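Local coordinates for protein carbonic anhydrase (Sordaria macrospora, PDB 4O1J) that probably catalyses the reversible hydration of carbon dioxide to hydrogencarbonate, using one zinc ion bound in each subunit, at residues L52-S57 with I107-H112; A81-P86 with D132-P137. All coordinates share one frame; numbering follows the deposited sequence.

Contact 1 of 2, residues L52-S57 with I107-H112; sequences LWIGCS and IVLCGH. With ZN (zinc ion), chain C.
With SG of Cys-56 anti to its backbone N (chi1 -170°), and CG of His-112 lodged between its own backbone N and carbonyl carbon (chi1 75°), two neighbouring strands direct a sulfur and an imidazole at a single zinc ion. They illustrate a general principle of parallel alpha/beta sheets, that functional sites gather at the C-terminal ends of the strands, here in the central sheet of the beta-class carbonic anhydrase fold. Cys-56 SG binds the metal at 2.3 Å, and His-112 NE2 reaches it at the same distance; Cys-115 supplies a third protein ligand. The two ligand side chains also touch directly, Cys-56 CB approaching the imidazole edge in the plane of the ring, 3.6 Å from His-112 CD2.

Behind the metal the strands run parallel in register, their short axes only 14° apart. Val-108 joins them twice, giving its N-H to Leu-52 O (2.8 Å between N and O) and accepting from Ile-54 N, while Cys-110 N bonds to Ile-54 O.

On one face of the sheet the indole of Trp-53 leans over the neighbouring strand as far as Cys-110. Cys-110 CB sits over that ring in a CH-pi contact, 3.7 Å from the centroid of its six-membered part, and the sulfur of Cys-110 meets the same ring obliquely. Val-108 CG1 adds an apolar touch near Trp-53 CE3.

The other face carries Leu-52, Ile-54, Ile-107 and Leu-109, which helices 89-100 and 155-176 help to bury. There Leu-52 and Ile-107 run alongside each other, Leu-52 CD2 against Ile-107 CG1, and Ile-54 CG2 meets Leu-109 CD1 at 3.7 Å.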
ATOM      1  N   LEU A  52     -11.032 -19.214   3.357  1.00 26.36           N
ATOM      2  CA  LEU A  52     -10.253 -18.155   2.738  1.00 23.12           C
ATOM      3  C   LEU A  52      -8.904 -18.750   2.373  1.00 21.99           C
ATOM      4  O   LEU A  52      -8.222 -19.309   3.222  1.00 18.64           O
ATOM      5  CB  LEU A  52     -10.086 -16.956   3.679  1.00 22.49           C
ATOM      6  CG  LEU A  52      -8.948 -15.953   3.414  1.00 21.50           C
ATOM      7  CD1 LEU A  52      -9.036 -15.309   2.033  1.00 19.59           C
ATOM      8  CD2 LEU A  52      -8.935 -14.886   4.497  1.00 22.23           C
ATOM      9  N   TRP A  53      -8.555 -18.670   1.098  1.00 24.52           N
ATOM     10  CA  TRP A  53      -7.293 -19.170   0.584  1.00 27.32           C
ATOM     11  C   TRP A  53      -6.375 -18.000   0.246  1.00 30.18           C
ATOM     12  O   TRP A  53      -6.755 -17.120  -0.514  1.00 33.44           O
ATOM     13  CB  TRP A  53      -7.556 -20.047  -0.646  1.00 27.02           C
ATOM     14  CG  TRP A  53      -6.351 -20.499  -1.405  1.00 28.06           C
ATOM     15  CD1 TRP A  53      -5.643 -19.782  -2.326  1.00 28.37           C
ATOM     16  CD2 TRP A  53      -5.732 -21.787  -1.341  1.00 29.91           C
ATOM     17  NE1 TRP A  53      -4.611 -20.539  -2.829  1.00 28.55           N
ATOM     18  CE2 TRP A  53      -4.645 -21.779  -2.236  1.00 29.72           C
ATOM     19  CE3 TRP A  53      -5.987 -22.951  -0.605  1.00 31.04           C
ATOM     20  CZ2 TRP A  53      -3.817 -22.887  -2.421  1.00 30.25           C
ATOM     21  CZ3 TRP A  53      -5.159 -24.049  -0.783  1.00 30.43           C
ATOM     22  CH2 TRP A  53      -4.091 -24.010  -1.684  1.00 29.92           C
ATOM     23  N   ILE A  54      -5.183 -17.965   0.833  1.00 28.62           N
ATOM     24  CA  ILE A  54      -4.184 -16.978   0.434  1.00 27.38           C
ATOM     25  C   ILE A  54      -3.021 -17.699  -0.218  1.00 28.04           C
ATOM     26  O   ILE A  54      -2.311 -18.471   0.433  1.00 28.33           O
ATOM     27  CB  ILE A  54      -3.665 -16.125   1.617  1.00 25.28           C
ATOM     28  CG1 ILE A  54      -4.813 -15.361   2.286  1.00 23.80           C
ATOM     29  CG2 ILE A  54      -2.633 -15.124   1.129  1.00 23.69           C
ATOM     30  CD1 ILE A  54      -4.415 -14.628   3.565  1.00 20.95           C
ATOM     31  N   GLY A  55      -2.837 -17.461  -1.511  1.00 28.60           N
ATOM     32  CA  GLY A  55      -1.792 -18.156  -2.238  1.00 28.71           C
ATOM     33  C   GLY A  55      -0.985 -17.347  -3.232  1.00 29.66           C
ATOM     34  O   GLY A  55      -1.171 -16.128  -3.407  1.00 31.41           O
ATOM     35  N   CYS A  56      -0.070 -18.049  -3.892  1.00 29.70           N
ATOM     36  CA  CYS A  56       0.790 -17.432  -4.888  1.00 27.97           C
ATOM     37  C   CYS A  56       0.050 -17.316  -6.211  1.00 26.91           C
ATOM     38  O   CYS A  56      -0.713 -18.198  -6.580  1.00 27.19           O
ATOM     39  CB  CYS A  56       2.087 -18.225  -5.064  1.00 26.63           C
ATOM     40  SG  CYS A  56       3.339 -17.377  -6.077  1.00 32.44           S
ATOM     41  N   SER A  57       0.314 -16.229  -6.923  1.00 27.71           N
ATOM     42  CA  SER A  57      -0.301 -15.929  -8.208  1.00 28.42           C
ATOM     43  C   SER A  57       0.024 -16.968  -9.274  1.00 28.41           C
ATOM     44  O   SER A  57      -0.637 -17.015 -10.315  1.00 27.65           O
ATOM     45  CB  SER A  57       0.166 -14.546  -8.685  1.00 29.08           C
ATOM     46  OG  SER A  57      -0.526 -13.508  -8.014  1.00 30.06           O
ATOM     47  N   ILE A 107      -8.722 -20.297   7.412  1.00 27.89           N
ATOM     48  CA  ILE A 107      -7.810 -19.481   6.621  1.00 25.25           C
ATOM     49  C   ILE A 107      -6.590 -20.312   6.279  1.00 23.22           C
ATOM     50  O   ILE A 107      -5.874 -20.766   7.158  1.00 21.42           O
ATOM     51  CB  ILE A 107      -7.382 -18.186   7.365  1.00 21.63           C
ATOM     52  CG1 ILE A 107      -8.592 -17.269   7.564  1.00 22.17           C
ATOM     53  CG2 ILE A 107      -6.287 -17.452   6.596  1.00 18.21           C
ATOM     54  CD1 ILE A 107      -8.320 -16.076   8.420  1.00 22.85           C
ATOM     55  N   VAL A 108      -6.367 -20.505   4.988  1.00 24.68           N
ATOM     56  CA  VAL A 108      -5.304 -21.359   4.487  1.00 25.63           C
ATOM     57  C   VAL A 108      -4.224 -20.553   3.785  1.00 27.99           C
ATOM     58  O   VAL A 108      -4.435 -20.032   2.687  1.00 28.94           O
ATOM     59  CB  VAL A 108      -5.848 -22.412   3.494  1.00 22.52           C
ATOM     60  CG1 VAL A 108      -4.728 -23.316   3.017  1.00 20.51           C
ATOM     61  CG2 VAL A 108      -6.964 -23.218   4.131  1.00 22.16           C
ATOM     62  N   LEU A 109      -3.065 -20.434   4.420  1.00 28.74           N
ATOM     63  CA  LEU A 109      -1.945 -19.786   3.757  1.00 27.12           C
ATOM     64  C   LEU A 109      -1.139 -20.864   3.061  1.00 26.19           C
ATOM     65  O   LEU A 109      -0.523 -21.715   3.714  1.00 26.07           O
ATOM     66  CB  LEU A 109      -1.076 -19.003   4.743  1.00 24.74           C
ATOM     67  CG  LEU A 109       0.125 -18.328   4.080  1.00 22.84           C
ATOM     68  CD1 LEU A 109      -0.321 -17.362   2.987  1.00 21.42           C
ATOM     69  CD2 LEU A 109       0.971 -17.622   5.112  1.00 22.66           C
ATOM     70  N   CYS A 110      -1.147 -20.831   1.734  1.00 25.65           N
ATOM     71  CA  CYS A 110      -0.522 -21.903   0.981  1.00 25.83           C
ATOM     72  C   CYS A 110       0.713 -21.452   0.235  1.00 25.36           C
ATOM     73  O   CYS A 110       0.623 -20.645  -0.685  1.00 23.93           O
ATOM     74  CB  CYS A 110      -1.511 -22.504  -0.012  1.00 25.00           C
ATOM     75  SG  CYS A 110      -0.815 -23.857  -0.995  1.00 31.30           S
ATOM     76  N   GLY A 111       1.858 -22.020   0.602  1.00 26.96           N
ATOM     77  CA  GLY A 111       3.068 -21.809  -0.171  1.00 29.72           C
ATOM     78  C   GLY A 111       3.266 -22.992  -1.086  1.00 31.28           C
ATOM     79  O   GLY A 111       2.571 -23.988  -0.934  1.00 30.44           O
ATOM     80  N   HIS A 112       4.194 -22.887  -2.035  1.00 31.55           N
ATOM     81  CA  HIS A 112       4.424 -23.972  -2.978  1.00 31.98           C
ATOM     82  C   HIS A 112       5.870 -24.060  -3.457  1.00 34.21           C
ATOM     83  O   HIS A 112       6.663 -23.135  -3.279  1.00 36.09           O
ATOM     84  CB  HIS A 112       3.515 -23.825  -4.194  1.00 30.39           C
ATOM     85  CG  HIS A 112       3.946 -22.746  -5.136  1.00 29.46           C
ATOM     86  ND1 HIS A 112       4.792 -22.981  -6.199  1.00 28.98           N
ATOM     87  CD2 HIS A 112       3.643 -21.427  -5.184  1.00 29.75           C
ATOM     88  CE1 HIS A 112       4.994 -21.855  -6.857  1.00 29.61           C
ATOM     89  NE2 HIS A 112       4.308 -20.896  -6.261  1.00 29.55           N
TER
HETATM   90 ZN    ZN C 301       5.105 -18.762  -6.373  1.00 28.77          ZN

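Contact 2 of 2, residues A81-P86 with D132-P137; sequences ANIVSP and DTWLLP
The indole N-H of Trp-134, whose ring packs beside Ile-83, is engaged by the backbone carbonyl of Ile-80, one residue before the loop 81-86. That hydrogen bond ties the aromatic ring to the loop and satisfies its one polar atom, while everything that passes directly between 81-86 and 132-137 is apolar or van der Waals in character.

Ile-83 is the centre of this contact, and its branches divide among three residues, Trp-134, Leu-135 and Pro-137. Its CB approaches the rim of the indole, 3.9 Å from Trp-134 CZ2, and its CG2 stands above one ring face, displaced toward the rim. The same CG2 meets Pro-137 CG at 3.8 Å, the two side chains crossing at about a right angle. An extended second torsion (chi2 179°) carries CD1 outward to Leu-135 CD2, 3.8 Å away, and to the carbonyl oxygen of Trp-134. Leu-135 CD2 also touches Ala-81 CB, 4.1 Å off, and Ala-81 in turn packs on the zinc ligand Cys-115. An alanine in place of Trp-134 would probably leave the Ile-80 carbonyl without its indole mate and open a gap beside Ile-83.

The surroundings are shared between subunits: Trp-134 also packs on Asn-90 of the second subunit, and Pro-137 on Thr-87 of the third. Within the chain, Ile-83 N is hydrogen-bonded to Asn-79 OD1, which ties the loop back to the end of strand 74-79. The loop 81-86 opens the beta-alpha-beta crossover that leaves strand 74-79, passes through helix 89-100 and returns in strand 106-112, and it lies here beside the zinc site of the beta-class carbonic anhydrase fold.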
ATOM      1  N   ALA A  81       4.222 -14.756  -4.586  1.00 24.04           N
ATOM      2  CA  ALA A  81       4.878 -15.535  -3.535  1.00 24.22           C
ATOM      3  C   ALA A  81       4.050 -15.620  -2.254  1.00 24.87           C
ATOM      4  O   ALA A  81       4.608 -15.837  -1.176  1.00 26.82           O
ATOM      5  CB  ALA A  81       6.266 -14.963  -3.232  1.00 25.19           C
ATOM      6  N   ASN A  82       2.728 -15.483  -2.394  1.00 24.04           N
ATOM      7  CA  ASN A  82       1.756 -15.537  -1.286  1.00 24.12           C
ATOM      8  C   ASN A  82       2.212 -14.846  -0.010  1.00 26.39           C
ATOM      9  O   ASN A  82       2.185 -15.433   1.071  1.00 26.45           O
ATOM     10  CB  ASN A  82       1.371 -16.988  -0.955  1.00 23.63           C
ATOM     11  CG  ASN A  82       2.573 -17.907  -0.779  1.00 24.18           C
ATOM     12  OD1 ASN A  82       3.078 -18.482  -1.751  1.00 25.85           O
ATOM     13  ND2 ASN A  82       3.021 -18.069   0.464  1.00 21.56           N
ATOM     14  N   ILE A  83       2.612 -13.587  -0.144  1.00 28.54           N
ATOM     15  CA  ILE A  83       3.162 -12.843   0.973  1.00 29.58           C
ATOM     16  C   ILE A  83       2.083 -12.089   1.737  1.00 31.16           C
ATOM     17  O   ILE A  83       1.309 -11.336   1.152  1.00 31.69           O
ATOM     18  CB  ILE A  83       4.235 -11.856   0.490  1.00 28.65           C
ATOM     19  CG1 ILE A  83       5.489 -12.625   0.059  1.00 27.96           C
ATOM     20  CG2 ILE A  83       4.562 -10.834   1.575  1.00 27.61           C
ATOM     21  CD1 ILE A  83       6.611 -11.747  -0.455  1.00 27.22           C
ATOM     22  N   VAL A  84       2.035 -12.305   3.047  1.00 32.45           N
ATOM     23  CA  VAL A  84       1.107 -11.580   3.901  1.00 33.95           C
ATOM     24  C   VAL A  84       1.851 -10.510   4.691  1.00 35.01           C
ATOM     25  O   VAL A  84       2.568 -10.802   5.650  1.00 34.91           O
ATOM     26  CB  VAL A  84       0.374 -12.511   4.878  1.00 33.51           C
ATOM     27  CG1 VAL A  84      -0.674 -11.724   5.666  1.00 32.08           C
ATOM     28  CG2 VAL A  84      -0.263 -13.674   4.125  1.00 34.51           C
ATOM     29  N   SER A  85       1.653  -9.264   4.282  1.00 35.02           N
ATOM     30  CA  SER A  85       2.325  -8.136   4.899  1.00 35.89           C
ATOM     31  C   SER A  85       1.365  -7.405   5.834  1.00 34.95           C
ATOM     32  O   SER A  85       0.193  -7.217   5.507  1.00 36.06           O
ATOM     33  CB  SER A  85       2.868  -7.191   3.824  1.00 37.61           C
ATOM     34  OG  SER A  85       3.463  -6.045   4.399  1.00 39.58           O
ATOM     35  N   PRO A  86       1.854  -7.019   7.018  1.00 32.90           N
ATOM     36  CA  PRO A  86       1.042  -6.358   8.047  1.00 32.80           C
ATOM     37  C   PRO A  86       0.273  -5.118   7.578  1.00 31.90           C
ATOM     38  O   PRO A  86      -0.912  -5.011   7.885  1.00 31.14           O
ATOM     39  CB  PRO A  86       2.083  -5.973   9.102  1.00 32.82           C
ATOM     40  CG  PRO A  86       3.115  -7.042   8.982  1.00 32.70           C
ATOM     41  CD  PRO A  86       3.208  -7.331   7.510  1.00 32.33           C
ATOM     42  N   ASP A 132      11.422  -5.816  -5.751  1.00 35.14           N
ATOM     43  CA  ASP A 132      12.351  -5.918  -4.626  1.00 36.32           C
ATOM     44  C   ASP A 132      11.684  -5.466  -3.323  1.00 35.29           C
ATOM     45  O   ASP A 132      11.911  -6.040  -2.249  1.00 36.02           O
ATOM     46  CB  ASP A 132      13.603  -5.096  -4.910  1.00 38.06           C
ATOM     47  CG  ASP A 132      14.271  -5.502  -6.210  1.00 40.64           C
ATOM     48  OD1 ASP A 132      15.196  -6.346  -6.183  1.00 41.24           O
ATOM     49  OD2 ASP A 132      13.851  -4.983  -7.267  1.00 41.54           O
ATOM     50  N   THR A 133      10.804  -4.478  -3.443  1.00 34.08           N
ATOM     51  CA  THR A 133      10.081  -3.957  -2.297  1.00 33.89           C
ATOM     52  C   THR A 133       8.995  -4.925  -1.854  1.00 32.70           C
ATOM     53  O   THR A 133       8.831  -5.168  -0.659  1.00 32.35           O
ATOM     54  CB  THR A 133       9.446  -2.581  -2.613  1.00 34.20           C
ATOM     55  OG1 THR A 133      10.477  -1.644  -2.952  1.00 34.82           O
ATOM     56  CG2 THR A 133       8.666  -2.052  -1.419  1.00 32.35           C
ATOM     57  N   TRP A 134       8.274  -5.504  -2.807  1.00 33.36           N
ATOM     58  CA  TRP A 134       7.232  -6.462  -2.452  1.00 34.75           C
ATOM     59  C   TRP A 134       7.848  -7.702  -1.815  1.00 33.64           C
ATOM     60  O   TRP A 134       7.336  -8.216  -0.821  1.00 33.63           O
ATOM     61  CB  TRP A 134       6.396  -6.859  -3.671  1.00 37.17           C
ATOM     62  CG  TRP A 134       5.401  -7.942  -3.351  1.00 39.15           C
ATOM     63  CD1 TRP A 134       5.493  -9.265  -3.689  1.00 39.65           C
ATOM     64  CD2 TRP A 134       4.194  -7.807  -2.592  1.00 39.40           C
ATOM     65  NE1 TRP A 134       4.408  -9.954  -3.204  1.00 39.16           N
ATOM     66  CE2 TRP A 134       3.593  -9.080  -2.523  1.00 39.34           C
ATOM     67  CE3 TRP A 134       3.552  -6.728  -1.967  1.00 39.48           C
ATOM     68  CZ2 TRP A 134       2.390  -9.309  -1.860  1.00 39.42           C
ATOM     69  CZ3 TRP A 134       2.357  -6.955  -1.304  1.00 38.97           C
ATOM     70  CH2 TRP A 134       1.789  -8.237  -1.255  1.00 39.43           C
ATOM     71  N   LEU A 135       8.968  -8.150  -2.373  1.00 32.55           N
ATOM     72  CA  LEU A 135       9.651  -9.336  -1.878  1.00 31.52           C
ATOM     73  C   LEU A 135      10.531  -9.058  -0.672  1.00 31.74           C
ATOM     74  O   LEU A 135      11.170  -9.976  -0.155  1.00 31.35           O
ATOM     75  CB  LEU A 135      10.499  -9.960  -2.984  1.00 31.29           C
ATOM     76  CG  LEU A 135       9.721 -10.659  -4.096  1.00 31.59           C
ATOM     77  CD1 LEU A 135      10.674 -11.151  -5.159  1.00 30.53           C
ATOM     78  CD2 LEU A 135       8.894 -11.808  -3.529  1.00 31.40           C
ATOM     79  N   LEU A 136      10.576  -7.805  -0.223  1.00 31.92           N
ATOM     80  CA  LEU A 136      11.436  -7.459   0.911  1.00 30.89           C
ATOM     81  C   LEU A 136      11.200  -8.305   2.176  1.00 30.57           C
ATOM     82  O   LEU A 136      12.172  -8.706   2.816  1.00 31.13           O
ATOM     83  CB  LEU A 136      11.297  -5.976   1.258  1.00 30.10           C
ATOM     84  CG  LEU A 136      12.488  -5.507   2.092  1.00 30.56           C
ATOM     85  CD1 LEU A 136      13.782  -5.745   1.327  1.00 31.61           C
ATOM     86  CD2 LEU A 136      12.357  -4.049   2.471  1.00 30.53           C
ATOM     87  N   PRO A 137       9.928  -8.592   2.541  1.00 29.68           N
ATOM     88  CA  PRO A 137       9.759  -9.449   3.726  1.00 27.63           C
ATOM     89  C   PRO A 137      10.204 -10.904   3.517  1.00 26.39           C
ATOM     90  O   PRO A 137      10.446 -11.606   4.504  1.00 24.54           O
ATOM     91  CB  PRO A 137       8.248  -9.384   3.999  1.00 26.87           C
ATOM     92  CG  PRO A 137       7.637  -8.949   2.714  1.00 27.97           C
ATOM     93  CD  PRO A 137       8.640  -8.026   2.097  1.00 29.25           C
TER

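Overall arrangement
The four segments alternate along the chain, in the order 52-57, 81-86, 107-112, 132-137, so the two contacts cross along the chain. Contact 1 lies at the heart of the subunit, in adjacent strands 51-56 and 106-112 of the mixed sheet; contact 2 has its centre about 13 Å from that of contact 1. The loop 81-86 follows strand 74-79, the other sheet neighbour of strand 51-56, and joins the two contacts: Ala-81 N packs against Cys-56 SG, and Asn-82 against Gly-55 and Cys-110. The zinc site thus borders a loop that also packs against helices 131-134 and 136-144, and both contacts reach the second subunit of the tetramer.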